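Local coordinates for protein peptidyl tryptophan dihydroxylase (Pseudomonas putida, PDB 7CTQ) that uses bound FAD as a flavoprotein monooxygenase that dihydroxylates a peptidyl tryptophan, a step essential for making the tryptophylquinone cofactor of quinohemoprotein amine dehydrogenase, at residues A[87-91]-A[92-96]; A[271-274]-A[275-278]; A[18-21]-A[22-26]; A[222-225]-A[226-229]. All coordinates share one frame; numbering follows the deposited sequence. Where two conformers were deposited one is given.

Contact 1. Residues A[87-91]-A[92-96]; sequences FLLDR and QRFDR. With FAD (flavin-adenine dinucleotide), chain C.
The guanidinium of R91 is used along its edge, where D95 OD1 and the FAD phosphate oxygen O1A both lie in its plane. NE and NH2 grip D95 side-on and converge on the one oxygen: NH2 is 3.0 Å from D95 OD1 in a salt bridge, while NE reaches the same atom at 3.2 Å. Both meet that oxygen on its syn side, and the guanidinium and carboxylate planes stand almost at right angles, 85° apart. NH2 also donates to FAD O1A at 2.9 Å, and NH1 makes a nearly straight bond (169°) of 2.9 Å to FAD O4'. Bends at chi2 and chi3 bring the guanidinium beside the helix, and the bonds to D95 and FAD hold its rotation; the carboxylate would probably offset some of the positive charge held against the phosphate. The F94 ring, set nearly perpendicular to the guanidinium, takes L89 CD2 over one face in a CH-pi contact, 3.8 Å from that carbon to the ring centroid.

Before this first turn, D90 serves as N-cap. Its OD1 accepts from Q92 N at 3.0 Å, approached from above the carboxylate plane, while the backbone D90 O takes F94 N at 2.8 Å. A short acidic side chain suits a helix start, where amide N-H groups lack acceptors from a preceding turn.

Strand 87-90, paired with strands 43-46 and 67-76, runs directly into helix 91-104, the chain turning by about 60°. E44 gives R91 a second salt bridge, I275 of helix 274-282 packs on L89 and R91, and L54 of helix 48-56 touches F94.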
loop_
_atom_site.group_PDB
_atom_site.type_symbol
_atom_site.label_atom_id
_atom_site.label_comp_id
_atom_site.label_asym_id
_atom_site.label_seq_id
_atom_site.Cartn_x
_atom_site.Cartn_y
_atom_site.Cartn_z
ATOM N N PHE A 87 15.221 9.326 -1.600
ATOM C CA PHE A 87 14.806 10.681 -1.287
ATOM C C PHE A 87 14.069 10.692 0.047
ATOM O O PHE A 87 13.906 9.661 0.709
ATOM C CB PHE A 87 13.928 11.243 -2.414
ATOM C CG PHE A 87 14.602 11.270 -3.766
ATOM C CD1 PHE A 87 14.941 12.474 -4.364
ATOM C CD2 PHE A 87 14.889 10.090 -4.441
ATOM C CE1 PHE A 87 15.562 12.498 -5.600
ATOM C CE2 PHE A 87 15.512 10.109 -5.673
ATOM C CZ PHE A 87 15.847 11.314 -6.254
ATOM N N LEU A 88 13.635 11.883 0.446
ATOM C CA LEU A 88 12.771 12.059 1.599
ATOM C C LEU A 88 11.523 12.781 1.134
ATOM O O LEU A 88 11.598 13.687 0.303
ATOM C CB LEU A 88 13.450 12.857 2.726
ATOM C CG LEU A 88 14.955 12.696 2.956
ATOM C CD1 LEU A 88 15.404 13.583 4.111
ATOM C CD2 LEU A 88 15.354 11.245 3.203
ATOM N N LEU A 89 10.374 12.369 1.650
ATOM C CA LEU A 89 9.104 12.959 1.255
ATOM C C LEU A 89 8.489 13.635 2.467
ATOM O O LEU A 89 8.245 12.982 3.485
ATOM C CB LEU A 89 8.149 11.909 0.691
ATOM C CG LEU A 89 6.829 12.548 0.272
ATOM C CD1 LEU A 89 6.982 13.273 -1.060
ATOM C CD2 LEU A 89 5.729 11.517 0.214
ATOM N N ASP A 90 8.231 14.931 2.363
ATOM C CA ASP A 90 7.614 15.654 3.465
ATOM C C ASP A 90 6.106 15.615 3.245
ATOM O O ASP A 90 5.576 16.287 2.353
ATOM C CB ASP A 90 8.167 17.074 3.563
ATOM C CG ASP A 90 7.218 18.023 4.262
ATOM O OD1 ASP A 90 6.548 17.611 5.232
ATOM O OD2 ASP A 90 7.145 19.185 3.850
ATOM N N ARG A 91 5.422 14.802 4.058
ATOM C CA ARG A 91 3.991 14.585 3.901
ATOM C C ARG A 91 3.184 15.858 4.089
ATOM O O ARG A 91 2.073 15.955 3.556
ATOM C CB ARG A 91 3.520 13.513 4.886
ATOM C CG ARG A 91 4.104 12.137 4.601
ATOM C CD ARG A 91 3.771 11.703 3.185
ATOM N NE ARG A 91 2.332 11.724 2.942
ATOM C CZ ARG A 91 1.546 10.657 3.055
ATOM N NH1 ARG A 91 2.068 9.488 3.399
ATOM N NH2 ARG A 91 0.242 10.757 2.821
ATOM N N GLN A 92 3.713 16.833 4.831
ATOM C CA GLN A 92 3.067 18.140 4.911
ATOM C C GLN A 92 2.969 18.776 3.529
ATOM O O GLN A 92 1.871 19.092 3.051
ATOM C CB GLN A 92 3.832 19.051 5.873
ATOM C CG GLN A 92 4.254 18.397 7.182
ATOM C CD GLN A 92 5.292 19.220 7.933
ATOM O OE1 GLN A 92 6.437 18.794 8.100
ATOM N NE2 GLN A 92 4.895 20.406 8.383
ATOM N N ARG A 93 4.121 18.972 2.871
ATOM C CA ARG A 93 4.121 19.466 1.496
ATOM C C ARG A 93 3.304 18.559 0.589
ATOM O O ARG A 93 2.496 19.040 -0.214
ATOM C CB ARG A 93 5.548 19.579 0.954
ATOM C CG ARG A 93 6.190 20.971 0.973
ATOM C CD ARG A 93 6.273 21.470 2.401
ATOM N NE ARG A 93 7.349 22.417 2.667
ATOM C CZ ARG A 93 7.201 23.526 3.382
ATOM N NH1 ARG A 93 6.018 23.838 3.899
ATOM N NH2 ARG A 93 8.239 24.322 3.583
ATOM N N PHE A 94 3.488 17.243 0.723
ATOM C CA PHE A 94 2.890 16.283 -0.202
ATOM C C PHE A 94 1.366 16.375 -0.210
ATOM O O PHE A 94 0.748 16.571 -1.263
ATOM C CB PHE A 94 3.345 14.874 0.172
ATOM C CG PHE A 94 3.092 13.852 -0.889
ATOM C CD1 PHE A 94 3.675 13.971 -2.141
ATOM C CD2 PHE A 94 2.281 12.763 -0.636
ATOM C CE1 PHE A 94 3.449 13.020 -3.120
ATOM C CE2 PHE A 94 2.049 11.809 -1.612
ATOM C CZ PHE A 94 2.634 11.938 -2.853
ATOM N N ASP A 95 0.742 16.227 0.961
ATOM C CA ASP A 95 -0.718 16.166 1.012
ATOM C C ASP A 95 -1.342 17.494 0.605
ATOM O O ASP A 95 -2.355 17.520 -0.105
ATOM C CB ASP A 95 -1.188 15.752 2.409
ATOM C CG ASP A 95 -0.448 14.531 2.938
ATOM O OD1 ASP A 95 -0.026 13.688 2.115
ATOM O OD2 ASP A 95 -0.287 14.416 4.173
ATOM N N ARG A 96 -0.760 18.609 1.053
ATOM C CA ARG A 96 -1.210 19.913 0.578
ATOM C C ARG A 96 -1.025 20.032 -0.927
ATOM O O ARG A 96 -1.844 20.649 -1.617
ATOM C CB ARG A 96 -0.462 21.029 1.309
ATOM C CG ARG A 96 -0.964 21.327 2.722
ATOM C CD ARG A 96 -0.339 22.615 3.277
ATOM N NE ARG A 96 0.902 22.375 4.018
ATOM C CZ ARG A 96 2.110 22.767 3.615
ATOM N NH1 ARG A 96 2.253 23.422 2.469
ATOM N NH2 ARG A 96 3.180 22.502 4.358
HETATM P PA FAD C . -3.140 8.514 3.940
HETATM O O1A FAD C . -1.908 8.889 3.214
HETATM O O2A FAD C . -2.935 8.364 5.440
HETATM O O5B FAD C . -4.279 9.507 3.545
HETATM C C5B FAD C . -5.460 9.660 4.357
HETATM C C4B FAD C . -5.914 11.086 4.189
HETATM O O4B FAD C . -7.219 11.241 4.791
HETATM C C3B FAD C . -5.014 12.151 4.825
HETATM O O3B FAD C . -4.940 13.298 3.982
HETATM C C2B FAD C . -5.709 12.437 6.162
HETATM O O2B FAD C . -5.502 13.767 6.633
HETATM C C1B FAD C . -7.174 12.266 5.760
HETATM N N9A FAD C . -8.117 11.952 6.825
HETATM C C8A FAD C . -7.952 11.139 7.911
HETATM N N7A FAD C . -9.001 11.049 8.691
HETATM C C5A FAD C . -9.914 11.894 8.087
HETATM C C6A FAD C . -11.231 12.272 8.422
HETATM N N6A FAD C . -11.882 11.824 9.495
HETATM N N1A FAD C . -11.878 13.137 7.598
HETATM C C2A FAD C . -11.235 13.592 6.519
HETATM N N3A FAD C . -9.994 13.305 6.110
HETATM C C4A FAD C . -9.385 12.447 6.934
HETATM N N1 FAD C . 5.325 4.898 3.216
HETATM C C2 FAD C . 6.412 5.174 2.435
HETATM O O2 FAD C . 6.343 5.175 1.205
HETATM N N3 FAD C . 7.622 5.474 3.026
HETATM C C4 FAD C . 7.871 5.531 4.381
HETATM O O4 FAD C . 8.992 5.823 4.792
HETATM C C4X FAD C . 6.715 5.235 5.205
HETATM N N5 FAD C . 6.865 5.260 6.503
HETATM C C5X FAD C . 5.761 4.975 7.291
HETATM C C6 FAD C . 5.904 4.989 8.680
HETATM C C7 FAD C . 4.831 4.695 9.514
HETATM C C7M FAD C . 5.020 4.723 11.008
HETATM C C8 FAD C . 3.585 4.375 8.951
HETATM C C8M FAD C . 2.400 4.060 9.826
HETATM C C9 FAD C . 3.436 4.364 7.569
HETATM C C9A FAD C . 4.512 4.654 6.738
HETATM N N10 FAD C . 4.390 4.657 5.333
HETATM C C10 FAD C . 5.481 4.927 4.532
HETATM C "C1'" FAD C . 3.122 4.285 4.702
HETATM C "C2'" FAD C . 2.344 5.455 4.122
HETATM O "O2'" FAD C . 2.197 6.507 5.075
HETATM C "C3'" FAD C . 0.968 4.945 3.700
HETATM O "O3'" FAD C . 1.161 3.742 2.964
HETATM C "C4'" FAD C . 0.140 5.898 2.843
HETATM O "O4'" FAD C . 0.231 7.242 3.324
HETATM C "C5'" FAD C . -1.303 5.456 2.791
HETATM O "O5'" FAD C . -1.992 6.259 1.822
HETATM P P FAD C . -3.521 6.534 1.949
HETATM O O1P FAD C . -4.223 5.168 1.912
HETATM O O2P FAD C . -3.961 7.541 0.944
HETATM O O3P FAD C . -3.667 7.109 3.421
#

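Contact 2. Residues A[271-274]-A[275-278]; sequences SGNG and IFQS. With FAD (flavin-adenine dinucleotide), chain C.
Q277 reaches back over the start of its helix toward N273 and S271. Its CB lies 3.5 Å from G274 O, and CG comes closer still to the backbone, 3.2 Å from N273 O, the carbonyl that also accepts from Q277 N. CG stands beside the backbone N (chi1 -61°) and the chain runs on extended, which carries the amide to S271. There NE2 is 3.4 Å from S271 OG. A water joins S271 OG to Q277 OE1, donating to OE1. Glutamine suits the place, being long enough to span the turn and polar at its tip.

Glycine suits position 274 because a side chain there would run into FAD C1'. With the ligand so close to the first turn, I275 N can donate an almost straight (172°) bond of 2.9 Å to the flavin carbonyl oxygen O2. The helix start would probably stabilise negative charge at this end of the ring. In the conformer given, S278 OG accepts from the ribityl hydroxyl O3' at 2.7 Å; its approach to G274 O is suspiciously short, so a bond there is doubtful.

Helix 274-282 follows a loop and presents its N-terminus to the flavin. V50 of helix 48-56 touches N273, I275 and F276, whereas F324 and F317 of helix 299-327 cover S271 and Q277.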
loop_
_atom_site.group_PDB
_atom_site.type_symbol
_atom_site.label_atom_id
_atom_site.label_comp_id
_atom_site.label_asym_id
_atom_site.label_seq_id
_atom_site.Cartn_x
_atom_site.Cartn_y
_atom_site.Cartn_z
ATOM N N SER A 271 9.592 -1.580 4.574
ATOM C CA SER A 271 10.016 -1.644 3.177
ATOM C C SER A 271 10.464 -0.291 2.639
ATOM O O SER A 271 11.168 -0.243 1.626
ATOM C CB SER A 271 8.890 -2.187 2.300
ATOM O OG SER A 271 7.858 -1.215 2.172
ATOM N N GLY A 272 10.086 0.800 3.297
ATOM C CA GLY A 272 10.273 2.106 2.701
ATOM C C GLY A 272 9.462 2.300 1.444
ATOM O O GLY A 272 9.817 3.131 0.602
ATOM N N ASN A 273 8.362 1.546 1.298
ATOM C CA ASN A 273 7.624 1.481 0.044
ATOM C C ASN A 273 6.121 1.572 0.257
ATOM O O ASN A 273 5.359 1.182 -0.633
ATOM C CB ASN A 273 7.950 0.187 -0.697
ATOM C CG ASN A 273 9.001 0.379 -1.758
ATOM O OD1 ASN A 273 8.685 0.486 -2.943
ATOM N ND2 ASN A 273 10.267 0.427 -1.341
ATOM N N GLY A 274 5.673 2.093 1.402
ATOM C CA GLY A 274 4.255 2.052 1.724
ATOM C C GLY A 274 3.392 2.817 0.740
ATOM O O GLY A 274 2.307 2.361 0.361
ATOM N N ILE A 275 3.859 3.991 0.304
ATOM C CA ILE A 275 3.060 4.797 -0.615
ATOM C C ILE A 275 2.820 4.035 -1.915
ATOM O O ILE A 275 1.709 4.050 -2.468
ATOM C CB ILE A 275 3.733 6.161 -0.862
ATOM C CG1 ILE A 275 3.571 7.058 0.376
ATOM C CG2 ILE A 275 3.117 6.833 -2.054
ATOM C CD1 ILE A 275 4.537 8.238 0.426
ATOM N N PHE A 276 3.846 3.341 -2.406
ATOM C CA PHE A 276 3.691 2.533 -3.611
ATOM C C PHE A 276 2.685 1.412 -3.388
ATOM O O PHE A 276 1.848 1.130 -4.257
ATOM C CB PHE A 276 5.046 1.961 -4.028
ATOM C CG PHE A 276 4.976 1.021 -5.201
ATOM C CD1 PHE A 276 5.163 1.491 -6.491
ATOM C CD2 PHE A 276 4.729 -0.339 -5.016
ATOM C CE1 PHE A 276 5.100 0.623 -7.580
ATOM C CE2 PHE A 276 4.668 -1.208 -6.095
ATOM C CZ PHE A 276 4.851 -0.728 -7.379
ATOM N N GLN A 277 2.777 0.745 -2.238
ATOM C CA GLN A 277 1.870 -0.350 -1.922
ATOM C C GLN A 277 0.435 0.143 -1.786
ATOM O O GLN A 277 -0.510 -0.560 -2.171
ATOM C CB GLN A 277 2.354 -1.037 -0.657
ATOM C CG GLN A 277 3.741 -1.611 -0.845
ATOM C CD GLN A 277 4.349 -2.092 0.437
ATOM O OE1 GLN A 277 3.826 -1.823 1.511
ATOM N NE2 GLN A 277 5.462 -2.807 0.338
ATOM N N SER A 278 0.250 1.360 -1.263
ATOM C CA SER A 278 -1.089 1.932 -1.189
ATOM C C SER A 278 -1.610 2.291 -2.572
ATOM O O SER A 278 -2.803 2.125 -2.855
ATOM C CB SER A 278 -1.080 3.156 -0.274
ATOM O OG SER A 278 -0.088 3.006 0.728
HETATM P PA FAD C . -3.140 8.514 3.940
HETATM O O1A FAD C . -1.908 8.889 3.214
HETATM O O2A FAD C . -2.935 8.364 5.440
HETATM O O5B FAD C . -4.279 9.507 3.545
HETATM C C5B FAD C . -5.460 9.660 4.357
HETATM C C4B FAD C . -5.914 11.086 4.189
HETATM O O4B FAD C . -7.219 11.241 4.791
HETATM C C3B FAD C . -5.014 12.151 4.825
HETATM O O3B FAD C . -4.940 13.298 3.982
HETATM C C2B FAD C . -5.709 12.437 6.162
HETATM O O2B FAD C . -5.502 13.767 6.633
HETATM C C1B FAD C . -7.174 12.266 5.760
HETATM N N9A FAD C . -8.117 11.952 6.825
HETATM C C8A FAD C . -7.952 11.139 7.911
HETATM N N7A FAD C . -9.001 11.049 8.691
HETATM C C5A FAD C . -9.914 11.894 8.087
HETATM C C6A FAD C . -11.231 12.272 8.422
HETATM N N6A FAD C . -11.882 11.824 9.495
HETATM N N1A FAD C . -11.878 13.137 7.598
HETATM C C2A FAD C . -11.235 13.592 6.519
HETATM N N3A FAD C . -9.994 13.305 6.110
HETATM C C4A FAD C . -9.385 12.447 6.934
HETATM N N1 FAD C . 5.325 4.898 3.216
HETATM C C2 FAD C . 6.412 5.174 2.435
HETATM O O2 FAD C . 6.343 5.175 1.205
HETATM N N3 FAD C . 7.622 5.474 3.026
HETATM C C4 FAD C . 7.871 5.531 4.381
HETATM O O4 FAD C . 8.992 5.823 4.792
HETATM C C4X FAD C . 6.715 5.235 5.205
HETATM N N5 FAD C . 6.865 5.260 6.503
HETATM C C5X FAD C . 5.761 4.975 7.291
HETATM C C6 FAD C . 5.904 4.989 8.680
HETATM C C7 FAD C . 4.831 4.695 9.514
HETATM C C7M FAD C . 5.020 4.723 11.008
HETATM C C8 FAD C . 3.585 4.375 8.951
HETATM C C8M FAD C . 2.400 4.060 9.826
HETATM C C9 FAD C . 3.436 4.364 7.569
HETATM C C9A FAD C . 4.512 4.654 6.738
HETATM N N10 FAD C . 4.390 4.657 5.333
HETATM C C10 FAD C . 5.481 4.927 4.532
HETATM C "C1'" FAD C . 3.122 4.285 4.702
HETATM C "C2'" FAD C . 2.344 5.455 4.122
HETATM O "O2'" FAD C . 2.197 6.507 5.075
HETATM C "C3'" FAD C . 0.968 4.945 3.700
HETATM O "O3'" FAD C . 1.161 3.742 2.964
HETATM C "C4'" FAD C . 0.140 5.898 2.843
HETATM O "O4'" FAD C . 0.231 7.242 3.324
HETATM C "C5'" FAD C . -1.303 5.456 2.791
HETATM O "O5'" FAD C . -1.992 6.259 1.822
HETATM P P FAD C . -3.521 6.534 1.949
HETATM O O1P FAD C . -4.223 5.168 1.912
HETATM O O2P FAD C . -3.961 7.541 0.944
HETATM O O3P FAD C . -3.667 7.109 3.421
HETATM O O HOH W 1 5.563 -1.099 3.636
#

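Contact 3. Residues A[18-21]-A[22-26]; sequences AATA and IGLRR
T20 and L24 run alongside each other in the same direction, with T20 CG2 4.0 Å from L24 CD1 along one flank of the helix. Threonine's first torsion (chi1 -59°) sets this methyl anti to the backbone N and leaves OG1 beside that N, where it bonds to A16 O; the polar branch is thus satisfied by the preceding turn. The tight side is built from small residues: A18 and A21 let L102 of helix 91-104 come close, and A21 also meets V31 and V33 of the neighbouring strand. I22 extends the same apolar surface, its CG1 resting 3.3 Å from A18 O.

Looser by contrast is the far end, where R26 is exposed and R25 turns its chain away from the contact. The R25 guanidinium is nonetheless held, by A105 O and Y29 O. Regular backbone bonds run beneath both sides, such as L24 N to T20 O at 2.9 Å and R25 N to A21 O at 3.0 Å.

Helix 15-27 is the crossover of the beta-alpha-beta unit formed with strands 8-11 and 31-35, consistent with a Rossmann-type dinucleotide-binding motif, as found near the N-terminus of many FAD-dependent monooxygenases.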
loop_
_atom_site.group_PDB
_atom_site.type_symbol
_atom_site.label_atom_id
_atom_site.label_comp_id
_atom_site.label_asym_id
_atom_site.label_seq_id
_atom_site.Cartn_x
_atom_site.Cartn_y
_atom_site.Cartn_z
ATOM N N ALA A 18 -6.466 10.132 -3.795
ATOM C CA ALA A 18 -6.134 10.958 -4.955
ATOM C C ALA A 18 -6.023 10.110 -6.215
ATOM O O ALA A 18 -6.601 10.448 -7.259
ATOM C CB ALA A 18 -4.831 11.712 -4.701
ATOM N N ALA A 19 -5.277 9.002 -6.132
ATOM C CA ALA A 19 -5.126 8.097 -7.264
ATOM C C ALA A 19 -6.478 7.636 -7.789
ATOM O O ALA A 19 -6.749 7.712 -8.992
ATOM C CB ALA A 19 -4.269 6.898 -6.846
ATOM N N THR A 20 -7.350 7.173 -6.893
ATOM C CA THR A 20 -8.648 6.651 -7.307
ATOM C C THR A 20 -9.486 7.729 -7.987
ATOM O O THR A 20 -10.085 7.496 -9.049
ATOM C CB THR A 20 -9.383 6.077 -6.089
ATOM O OG1 THR A 20 -8.587 5.039 -5.503
ATOM C CG2 THR A 20 -10.746 5.528 -6.481
ATOM N N ALA A 21 -9.533 8.917 -7.382
ATOM C CA ALA A 21 -10.259 10.052 -7.950
ATOM C C ALA A 21 -9.843 10.330 -9.392
ATOM O O ALA A 21 -10.693 10.490 -10.281
ATOM C CB ALA A 21 -10.027 11.290 -7.082
ATOM N N ILE A 22 -8.533 10.393 -9.642
ATOM C CA ILE A 22 -8.057 10.706 -10.980
ATOM C C ILE A 22 -8.410 9.585 -11.942
ATOM O O ILE A 22 -8.794 9.834 -13.093
ATOM C CB ILE A 22 -6.547 10.990 -10.955
ATOM C CG1 ILE A 22 -6.275 12.208 -10.073
ATOM C CG2 ILE A 22 -6.013 11.204 -12.376
ATOM C CD1 ILE A 22 -4.837 12.600 -10.005
ATOM N N GLY A 23 -8.313 8.335 -11.481
ATOM C CA GLY A 23 -8.720 7.224 -12.321
ATOM C C GLY A 23 -10.172 7.327 -12.732
ATOM O O GLY A 23 -10.526 7.048 -13.882
ATOM N N LEU A 24 -11.033 7.746 -11.804
ATOM C CA LEU A 24 -12.450 7.870 -12.135
ATOM C C LEU A 24 -12.675 8.987 -13.150
ATOM O O LEU A 24 -13.472 8.831 -14.086
ATOM C CB LEU A 24 -13.259 8.101 -10.862
ATOM C CG LEU A 24 -13.280 6.909 -9.901
ATOM C CD1 LEU A 24 -13.659 7.365 -8.534
ATOM C CD2 LEU A 24 -14.247 5.866 -10.405
ATOM N N ARG A 25 -11.965 10.108 -12.989
ATOM C CA ARG A 25 -11.972 11.179 -13.989
ATOM C C ARG A 25 -11.637 10.654 -15.384
ATOM O O ARG A 25 -12.315 10.982 -16.364
ATOM C CB ARG A 25 -10.976 12.267 -13.584
ATOM C CG ARG A 25 -11.421 13.080 -12.383
ATOM C CD ARG A 25 -12.730 13.796 -12.684
ATOM N NE ARG A 25 -12.539 14.893 -13.631
ATOM C CZ ARG A 25 -13.420 15.242 -14.562
ATOM N NH1 ARG A 25 -14.572 14.581 -14.677
ATOM N NH2 ARG A 25 -13.147 16.257 -15.376
ATOM N N ARG A 26 -10.574 9.847 -15.492
ATOM C CA ARG A 26 -10.178 9.310 -16.789
ATOM C C ARG A 26 -11.222 8.365 -17.367
ATOM O O ARG A 26 -11.274 8.196 -18.591
ATOM C CB ARG A 26 -8.834 8.594 -16.673
ATOM C CG ARG A 26 -7.747 9.471 -16.046
ATOM C CD ARG A 26 -6.368 9.115 -16.579
ATOM N NE ARG A 26 -6.184 7.669 -16.633
ATOM C CZ ARG A 26 -5.178 7.066 -17.256
ATOM N NH1 ARG A 26 -4.257 7.785 -17.891
ATOM N NH2 ARG A 26 -5.097 5.740 -17.240
#

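Contact 4. Residues A[222-225]-A[226-229]; sequences SALV and TELF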
loop_
_atom_site.group_PDB
_atom_site.type_symbol
_atom_site.label_atom_id
_atom_site.label_comp_id
_atom_site.label_asym_id
_atom_site.label_seq_id
_atom_site.Cartn_x
_atom_site.Cartn_y
_atom_site.Cartn_z
ATOM N N SER A 222 21.807 6.246 20.994
ATOM C CA SER A 222 22.141 5.945 19.607
ATOM C C SER A 222 23.286 6.827 19.124
ATOM O O SER A 222 23.141 8.054 19.061
ATOM C CB SER A 222 20.923 6.129 18.702
ATOM O OG SER A 222 21.305 6.034 17.338
ATOM N N ALA A 223 24.413 6.199 18.755
ATOM C CA ALA A 223 25.522 6.950 18.163
ATOM C C ALA A 223 25.131 7.556 16.822
ATOM O O ALA A 223 25.652 8.611 16.437
ATOM C CB ALA A 223 26.751 6.052 18.000
ATOM N N LEU A 224 24.211 6.908 16.106
ATOM C CA LEU A 224 23.706 7.460 14.855
ATOM C C LEU A 224 22.957 8.765 15.091
ATOM O O LEU A 224 23.152 9.739 14.355
ATOM C CB LEU A 224 22.799 6.433 14.173
ATOM C CG LEU A 224 22.871 6.253 12.661
ATOM C CD1 LEU A 224 24.292 6.452 12.139
ATOM C CD2 LEU A 224 22.374 4.863 12.322
ATOM N N VAL A 225 22.092 8.803 16.110
ATOM C CA VAL A 225 21.394 10.044 16.451
ATOM C C VAL A 225 22.399 11.161 16.738
ATOM O O VAL A 225 22.230 12.305 16.289
ATOM C CB VAL A 225 20.445 9.808 17.647
ATOM C CG1 VAL A 225 19.985 11.123 18.239
ATOM C CG2 VAL A 225 19.233 8.980 17.223
ATOM N N THR A 226 23.478 10.840 17.458
ATOM C CA THR A 226 24.469 11.854 17.826
ATOM C C THR A 226 25.142 12.437 16.589
ATOM O O THR A 226 25.229 13.662 16.431
ATOM C CB THR A 226 25.512 11.252 18.775
ATOM O OG1 THR A 226 24.884 10.850 19.999
ATOM C CG2 THR A 226 26.591 12.270 19.098
ATOM N N GLU A 227 25.616 11.562 15.696
ATOM C CA GLU A 227 26.270 12.007 14.469
ATOM C C GLU A 227 25.344 12.874 13.631
ATOM O O GLU A 227 25.697 13.996 13.252
ATOM C CB GLU A 227 26.735 10.795 13.663
ATOM C CG GLU A 227 27.650 11.142 12.499
ATOM C CD GLU A 227 28.535 9.983 12.073
ATOM O OE1 GLU A 227 29.657 10.237 11.579
ATOM O OE2 GLU A 227 28.104 8.818 12.222
ATOM N N LEU A 228 24.141 12.373 13.349
ATOM C CA LEU A 228 23.254 13.037 12.399
ATOM C C LEU A 228 22.680 14.341 12.933
ATOM O O LEU A 228 22.402 15.257 12.148
ATOM C CB LEU A 228 22.108 12.101 12.013
ATOM C CG LEU A 228 22.248 11.473 10.630
ATOM C CD1 LEU A 228 23.322 10.396 10.666
ATOM C CD2 LEU A 228 20.918 10.917 10.143
ATOM N N PHE A 229 22.460 14.445 14.242
ATOM C CA PHE A 229 21.750 15.580 14.819
ATOM C C PHE A 229 22.664 16.305 15.795
ATOM O O PHE A 229 23.148 15.709 16.765
ATOM C CB PHE A 229 20.468 15.133 15.524
ATOM C CG PHE A 229 19.543 14.328 14.657
ATOM C CD1 PHE A 229 18.683 14.955 13.771
ATOM C CD2 PHE A 229 19.527 12.947 14.738
ATOM C CE1 PHE A 229 17.822 14.216 12.972
ATOM C CE2 PHE A 229 18.673 12.195 13.943
ATOM C CZ PHE A 229 17.815 12.832 13.059
HETATM O O HOH W 2 22.190 10.657 20.866
#
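V225 and F229 meet at an angle one turn apart, valine CG1 lying 4.0 Å from F229 CD2. The ring is turned so that V225 CA lies at its edge, and CD2 comes within 3.2 Å of V225 O. Phenylalanine's CG sits anti to its own carbonyl carbon (chi1 -55°), which carries the ring back along the helix, and the CB of L228 lies above one face, toward the rim. On the neighbouring flank L224 and L228 touch more lightly, through their CD1 methyls at 4.3 Å.

L224, V225 and, in part, L228 form the inward side of the short amphipathic helix 223-228, continued by F229 just beyond its end; this side rests on a beta sheet. M186 of strand 182-188 is shared by L224, V225 and F229; A175 of strand 173-179 meets both leucines, and W165 approaches the F229 ring.

S222 is the N-cap: its OG accepts from V225 N at 3.1 Å in a fairly straight bond (165°) and is also bonded to E177. Serine suits the site because its short hydroxyl can fold over the first turn. Opposite in character are T226 and E227, which are exposed. A water bonded to T226 OG1 at 2.8 Å also donates weakly to S222 O, and E227 N closes a regular helical bond of 3.0 Å to A223 O.

Contacts 1 and 2 border the same cofactor and touch through L89 and I275, yet treat it differently: contact 1 grips a phosphate and ribityl O4' with a charged side chain, whereas contact 2 meets flavin O2 with a helix N-terminus and ribityl O3' with a hydroxyl. Contact 3 is the more uniformly buried and apolar, and helix 91-104, which starts in contact 1, packs against it further along. Contact 4 lies farthest out, its centre about 30 Å from the centre of the chain, against about 17 Å or less for the others, and has one exposed polar side. In both contacts 1 and 4 a side chain caps a helix start.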